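Entry-fusion complex associated protein OPG083 (Vaccinia virus, PDB 6CJ6) forms part of the eleven-protein viral entry-fusion complex, which mixes viral and cellular membranes and opens a pore to admit the virion core to the host cytoplasm. Local coordinates at residues Phe7-Leu10 and Tyr11-Phe14; Ala109-Glu112 and Val113-Ile116; Thr142-Ala145 and Glu146-Cys149. One frame throughout, in Å; residues are numbered along the deposited sequence.

How the contacts relate
Each contact is local, spanning a junction between loop and helix. Contacts 1 and 3 both lie where a strand has led by a loop into a helix, helix 10-24 and helix 145-158 respectively, and in both a hydroxyl residue caps the helix start. Contact 1 is the buried one, with leucine and aromatic side chains reaching into the helical layer; contact 3 is partly buried and caps its helix through a serine and a glutamate. Contact 2, at the surface, marks the end of helix 102-113 and relies on backbone bonds and an asparagine laid over a tyrosine. Contacts 2 and 3 touch through A111 and E146 and through Y110 and C149; contact 1 lies across the chain's centre.

Contact 1 (Phe7-Leu10 and Tyr11-Phe14); sequences FKTL and YNLF
The carboxamide oxygen OD1 of N12 is gripped by two groups of T9 and approached by a water. The firmer bond comes from the backbone, T9 N to N12 OD1 at 2.8 Å and nearly straight (172°); the hydroxyl OG1 of T9 adds a weak bond to OD1 at 3.3 Å. The water, 3.2 Å from N12 OD1, may bridge to F7 O, though acceptors outnumber its protons. OG1 also accepts a weak capping bond from Y11 N at 3.3 Å. This is a capping box: T9 is the N-cap of helix 10-24, and N12 reaches back to it. Threonine suits the position because its hydroxyl sits between the backbone N and the carbonyl carbon (chi1 73°), near Y11 N and N12 OD1. Asparagine suits its own because CG, beside the backbone N (chi1 -66°), carries OD1 back to T9 N. The regular pattern then begins with F14 N to L10 O at 3.0 Å, and L10 CD2 meets L13 CD1 at 3.8 Å. N12 ND2 and Y11 OH bond to the carbonyls of L136 and Q138 on strand 133-141; L10, L13 and F14 pack on helix 59-74, Y11 and F14 on helix 145-158.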
loop_
_atom_site.group_PDB
_atom_site.type_symbol
_atom_site.label_atom_id
_atom_site.label_comp_id
_atom_site.label_asym_id
_atom_site.label_seq_id
_atom_site.Cartn_x
_atom_site.Cartn_y
_atom_site.Cartn_z
ATOM N N PHE A 7 13.522 10.847 -1.758
ATOM C CA PHE A 7 13.578 10.205 -3.070
ATOM C C PHE A 7 12.174 9.667 -3.340
ATOM O O PHE A 7 11.839 8.540 -2.977
ATOM C CB PHE A 7 14.631 9.101 -3.058
ATOM C CG PHE A 7 14.848 8.446 -4.391
ATOM C CD1 PHE A 7 15.556 9.094 -5.390
ATOM C CD2 PHE A 7 14.367 7.170 -4.637
ATOM C CE1 PHE A 7 15.765 8.489 -6.617
ATOM C CE2 PHE A 7 14.571 6.559 -5.861
ATOM C CZ PHE A 7 15.270 7.219 -6.853
ATOM N N LYS A 8 11.345 10.490 -3.980
ATOM C CA LYS A 8 9.922 10.197 -4.099
ATOM C C LYS A 8 9.635 9.211 -5.223
ATOM O O LYS A 8 10.287 9.226 -6.270
ATOM C CB LYS A 8 9.129 11.481 -4.332
ATOM C CG LYS A 8 8.786 12.220 -3.057
ATOM C CD LYS A 8 8.081 13.527 -3.344
ATOM C CE LYS A 8 7.794 14.261 -2.055
ATOM N NZ LYS A 8 7.314 15.637 -2.316
ATOM N N THR A 9 8.644 8.353 -4.992
ATOM C CA THR A 9 8.161 7.386 -5.965
ATOM C C THR A 9 6.647 7.518 -6.073
ATOM O O THR A 9 6.025 8.352 -5.408
ATOM C CB THR A 9 8.521 5.953 -5.557
ATOM O OG1 THR A 9 7.701 5.556 -4.451
ATOM C CG2 THR A 9 9.989 5.851 -5.163
ATOM N N LEU A 10 6.048 6.671 -6.915
ATOM C CA LEU A 10 4.598 6.694 -7.075
ATOM C C LEU A 10 3.873 6.250 -5.811
ATOM O O LEU A 10 2.753 6.705 -5.555
ATOM C CB LEU A 10 4.170 5.828 -8.258
ATOM C CG LEU A 10 4.039 6.549 -9.597
ATOM C CD1 LEU A 10 3.442 5.620 -10.640
ATOM C CD2 LEU A 10 3.188 7.793 -9.432
ATOM N N TYR A 11 4.479 5.364 -5.015
ATOM C CA TYR A 11 3.820 4.935 -3.787
ATOM C C TYR A 11 3.580 6.104 -2.843
ATOM O O TYR A 11 2.591 6.106 -2.101
ATOM C CB TYR A 11 4.609 3.821 -3.096
ATOM C CG TYR A 11 3.983 3.385 -1.788
ATOM C CD1 TYR A 11 2.828 2.615 -1.772
ATOM C CD2 TYR A 11 4.534 3.762 -0.569
ATOM C CE1 TYR A 11 2.242 2.226 -0.581
ATOM C CE2 TYR A 11 3.963 3.372 0.627
ATOM C CZ TYR A 11 2.819 2.603 0.615
ATOM O OH TYR A 11 2.246 2.215 1.803
ATOM N N ASN A 12 4.465 7.106 -2.859
ATOM C CA ASN A 12 4.239 8.310 -2.066
ATOM C C ASN A 12 2.921 8.973 -2.445
ATOM O O ASN A 12 2.125 9.343 -1.576
ATOM C CB ASN A 12 5.401 9.283 -2.254
ATOM C CG ASN A 12 6.701 8.752 -1.693
ATOM O OD1 ASN A 12 7.534 8.213 -2.426
ATOM N ND2 ASN A 12 6.883 8.898 -0.385
ATOM N N LEU A 13 2.673 9.131 -3.747
ATOM C CA LEU A 13 1.412 9.720 -4.184
ATOM C C LEU A 13 0.231 8.840 -3.797
ATOM O O LEU A 13 -0.822 9.346 -3.387
ATOM C CB LEU A 13 1.438 9.961 -5.693
ATOM C CG LEU A 13 2.600 10.813 -6.203
ATOM C CD1 LEU A 13 2.447 11.106 -7.687
ATOM C CD2 LEU A 13 2.711 12.103 -5.402
ATOM N N PHE A 14 0.386 7.518 -3.911
ATOM C CA PHE A 14 -0.705 6.610 -3.574
ATOM C C PHE A 14 -1.042 6.682 -2.092
ATOM O O PHE A 14 -2.209 6.846 -1.714
ATOM C CB PHE A 14 -0.343 5.177 -3.974
ATOM C CG PHE A 14 -1.213 4.126 -3.334
ATOM C CD1 PHE A 14 -2.443 3.796 -3.880
ATOM C CD2 PHE A 14 -0.799 3.470 -2.184
ATOM C CE1 PHE A 14 -3.244 2.832 -3.291
ATOM C CE2 PHE A 14 -1.595 2.510 -1.590
ATOM C CZ PHE A 14 -2.821 2.189 -2.145
HETATM O O HOH W 1 10.345 8.475 -0.865
#

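Contact 2 (Ala109-Glu112 and Val113-Ile116). With PDO (1,3-propandiol), chain Y; MOH (methanol), chain B.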
loop_
_atom_site.group_PDB
_atom_site.type_symbol
_atom_site.label_atom_id
_atom_site.label_comp_id
_atom_site.label_asym_id
_atom_site.label_seq_id
_atom_site.Cartn_x
_atom_site.Cartn_y
_atom_site.Cartn_z
ATOM N N ALA A 109 -7.527 -15.034 -0.335
ATOM C CA ALA A 109 -7.188 -16.454 -0.391
ATOM C C ALA A 109 -5.896 -16.744 0.361
ATOM O O ALA A 109 -5.757 -17.802 0.984
ATOM C CB ALA A 109 -7.074 -16.911 -1.843
ATOM N N TYR A 110 -4.935 -15.822 0.301
ATOM C CA TYR A 110 -3.702 -15.992 1.060
ATOM C C TYR A 110 -3.987 -16.022 2.556
ATOM O O TYR A 110 -3.323 -16.738 3.313
ATOM C CB TYR A 110 -2.715 -14.883 0.702
ATOM C CG TYR A 110 -1.950 -14.302 1.874
ATOM C CD1 TYR A 110 -0.768 -14.883 2.315
ATOM C CD2 TYR A 110 -2.403 -13.161 2.525
ATOM C CE1 TYR A 110 -0.065 -14.349 3.381
ATOM C CE2 TYR A 110 -1.712 -12.622 3.593
ATOM C CZ TYR A 110 -0.543 -13.218 4.016
ATOM O OH TYR A 110 0.146 -12.679 5.077
ATOM N N ALA A 111 -4.990 -15.261 3.000
ATOM C CA ALA A 111 -5.292 -15.186 4.425
ATOM C C ALA A 111 -5.960 -16.456 4.931
ATOM O O ALA A 111 -5.854 -16.777 6.121
ATOM C CB ALA A 111 -6.161 -13.963 4.710
ATOM N N GLU A 112 -6.645 -17.193 4.052
ATOM C CA GLU A 112 -7.320 -18.416 4.475
ATOM C C GLU A 112 -6.348 -19.515 4.885
ATOM O O GLU A 112 -6.729 -20.411 5.646
ATOM C CB GLU A 112 -8.244 -18.933 3.370
ATOM C CG GLU A 112 -9.638 -18.328 3.383
ATOM C CD GLU A 112 -10.653 -19.219 2.702
ATOM O OE1 GLU A 112 -10.431 -20.446 2.660
ATOM O OE2 GLU A 112 -11.673 -18.695 2.209
ATOM N N VAL A 113 -5.113 -19.474 4.398
ATOM C CA VAL A 113 -4.130 -20.500 4.715
ATOM C C VAL A 113 -3.023 -19.996 5.637
ATOM O O VAL A 113 -2.424 -20.809 6.358
ATOM C CB VAL A 113 -3.543 -21.138 3.434
ATOM C CG1 VAL A 113 -2.915 -20.077 2.552
ATOM C CG2 VAL A 113 -2.542 -22.245 3.757
ATOM N N ASN A 114 -2.771 -18.689 5.681
ATOM C CA ASN A 114 -1.630 -18.145 6.402
ATOM C C ASN A 114 -1.786 -18.360 7.910
ATOM O O ASN A 114 -2.813 -18.839 8.404
ATOM C CB ASN A 114 -1.419 -16.676 6.036
ATOM C CG ASN A 114 -2.317 -15.739 6.822
ATOM O OD1 ASN A 114 -3.457 -16.070 7.146
ATOM N ND2 ASN A 114 -1.800 -14.554 7.136
ATOM N N ASN A 115 -0.746 -17.980 8.650
ATOM C CA ASN A 115 -0.634 -18.309 10.059
ATOM C C ASN A 115 -1.413 -17.452 11.038
ATOM O O ASN A 115 -0.826 -16.654 11.776
ATOM N N ILE A 116 -2.737 -17.609 11.033
ATOM C CA ILE A 116 -3.663 -17.184 12.088
ATOM C C ILE A 116 -3.302 -15.910 12.845
ATOM O O ILE A 116 -4.010 -14.900 12.759
ATOM C CB ILE A 116 -3.956 -18.334 13.076
ATOM C CG1 ILE A 116 -3.480 -19.680 12.522
ATOM C CG2 ILE A 116 -5.443 -18.383 13.410
ATOM C CD1 ILE A 116 -2.155 -20.145 13.098
HETATM C C1 PDO Y . -10.812 -15.805 0.984
HETATM O O1 PDO Y . -12.032 -16.057 1.688
HETATM C C2 PDO Y . -10.931 -16.326 -0.443
HETATM C C3 PDO Y . -10.226 -15.397 -1.425
HETATM O O3 PDO Y . -10.707 -15.650 -2.750
HETATM C C MOH B . -5.901 -17.981 9.780
HETATM O O MOH B . -6.037 -19.326 9.368
#
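Y110 carries its ring at a chi1 of 139°, well away from any staggered value, and just past the end of helix 102-113 N114 folds back to lie over one face of that ring. N114 CB makes an off-centre CH-pi contact, 4.2 Å from the Y110 ring centroid and 29° off the normal, and its CG stands above the ring plane toward the rim. Ring and amide planes are inclined at 55°, so the two groups do not stack flat. With N114 CG tucked between the backbone N and the carbonyl carbon, the two first torsions bring ring and CB together. This is the C-terminal turn of the helix, where the carbonyl of Y110 receives two backbone donors: N114 N at 3.1 Å, and V113 N more weakly at 3.4 Å. V113 CG1 also rests 3.4 Å from Y110 O, a small branched side chain lying against the last turn. Beyond it the chain leaves through an inverse gamma turn centred on N115, closed by I116 N to N114 O at 2.9 Å. On the solvent side the exposed carboxylate of E112 accepts a hydrogen bond through OE2 from O1 of 1,3-propanediol, 2.7 Å away. Y110 and N114, with Q120 and K121, line the pocket that holds 2-(2-methoxyethoxy)ethanol, probably from the crystallisation liquor, and the tyrosine ring also leans on C149 of helix 145-158.

Contact 3 (Thr142-Ala145 and Glu146-Cys149); sequences TGSA and EANC. Unlike the reference sequence in segment 146-149: A147 (reference Arg). With MOH (methanol), chain C.
S144 caps helix 145-158, its hydroxyl making one bond from a backbone N-H and one to a side-chain oxygen. OG accepts from A147 N at 3.1 Å, almost straight (170°), and donates to E146 OE2 at 2.8 Å, using the anti lone pair of that oxygen. Serine serves because OG stands anti to its own backbone N (chi1 160°), over the opening turn; the glutamate bends at chi2 to meet it, and a negative charge there is probably favoured by the helix dipole. A second polar link is weak: T142 N to N148 OD1 at 3.4 Å. The amide nitrogen of N148 is held more firmly from outside, by Q120 and N141. Backbone bonds begin the helix, N148 N to S144 O and C149 N to A145 O, each 3.0 Å. G143, with positive phi, lets the loop turn into the cap. In the packing, the small A147 CB fits between T142 OG1 (3.4 Å) and S144 OG (3.7 Å). Around the turn, T142, S144, E146 and A147 rest on helix 59-74, E146 also touches N108 and A111 of helix 102-113, and C149 is tied to that helix by its disulfide with C107.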
loop_
_atom_site.group_PDB
_atom_site.type_symbol
_atom_site.label_atom_id
_atom_site.label_comp_id
_atom_site.label_asym_id
_atom_site.label_seq_id
_atom_site.Cartn_x
_atom_site.Cartn_y
_atom_site.Cartn_z
ATOM N N THR A 142 -4.167 -1.602 8.682
ATOM C CA THR A 142 -5.609 -1.472 8.843
ATOM C C THR A 142 -6.226 -2.637 9.607
ATOM O O THR A 142 -7.437 -2.859 9.510
ATOM C CB THR A 142 -6.314 -1.261 7.503
ATOM O OG1 THR A 142 -5.946 -2.305 6.592
ATOM C CG2 THR A 142 -5.968 0.109 6.931
ATOM N N GLY A 143 -5.427 -3.375 10.372
ATOM C CA GLY A 143 -5.965 -4.423 11.214
ATOM C C GLY A 143 -6.593 -5.580 10.478
ATOM O O GLY A 143 -7.386 -6.320 11.065
ATOM N N SER A 144 -6.264 -5.758 9.205
ATOM C CA SER A 144 -6.728 -6.894 8.426
ATOM C C SER A 144 -5.535 -7.505 7.715
ATOM O O SER A 144 -4.744 -6.786 7.097
ATOM C CB SER A 144 -7.768 -6.458 7.397
ATOM O OG SER A 144 -7.885 -7.409 6.364
ATOM N N ALA A 145 -5.403 -8.828 7.807
ATOM C CA ALA A 145 -4.323 -9.503 7.099
ATOM C C ALA A 145 -4.499 -9.386 5.590
ATOM O O ALA A 145 -3.519 -9.230 4.853
ATOM C CB ALA A 145 -4.247 -10.968 7.524
ATOM N N GLU A 146 -5.742 -9.451 5.109
ATOM C CA GLU A 146 -5.963 -9.392 3.668
ATOM C C GLU A 146 -5.740 -7.985 3.128
ATOM O O GLU A 146 -5.186 -7.815 2.034
ATOM C CB GLU A 146 -7.346 -9.943 3.293
ATOM C CG GLU A 146 -8.458 -9.657 4.291
ATOM C CD GLU A 146 -8.466 -10.621 5.472
ATOM O OE1 GLU A 146 -8.683 -11.832 5.261
ATOM O OE2 GLU A 146 -8.243 -10.165 6.611
ATOM N N ALA A 147 -6.145 -6.960 3.884
ATOM C CA ALA A 147 -5.901 -5.588 3.444
ATOM C C ALA A 147 -4.419 -5.241 3.506
ATOM O O ALA A 147 -3.898 -4.574 2.605
ATOM C CB ALA A 147 -6.727 -4.604 4.271
ATOM N N ASN A 148 -3.723 -5.677 4.561
ATOM C CA ASN A 148 -2.277 -5.477 4.621
ATOM C C ASN A 148 -1.581 -6.167 3.453
ATOM O O ASN A 148 -0.577 -5.665 2.933
ATOM C CB ASN A 148 -1.720 -5.997 5.946
ATOM C CG ASN A 148 -2.074 -5.112 7.126
ATOM O OD1 ASN A 148 -2.472 -3.960 6.961
ATOM N ND2 ASN A 148 -1.908 -5.647 8.329
ATOM N N CYS A 149 -2.095 -7.328 3.038
ATOM C CA CYS A 149 -1.571 -7.985 1.844
ATOM C C CYS A 149 -1.752 -7.112 0.612
ATOM O O CYS A 149 -0.879 -7.070 -0.264
ATOM C CB CYS A 149 -2.272 -9.326 1.638
ATOM S SG CYS A 149 -2.140 -9.985 -0.041
HETATM C C MOH C . -4.514 -1.242 4.178
HETATM O O MOH C . -3.472 -1.983 4.781
#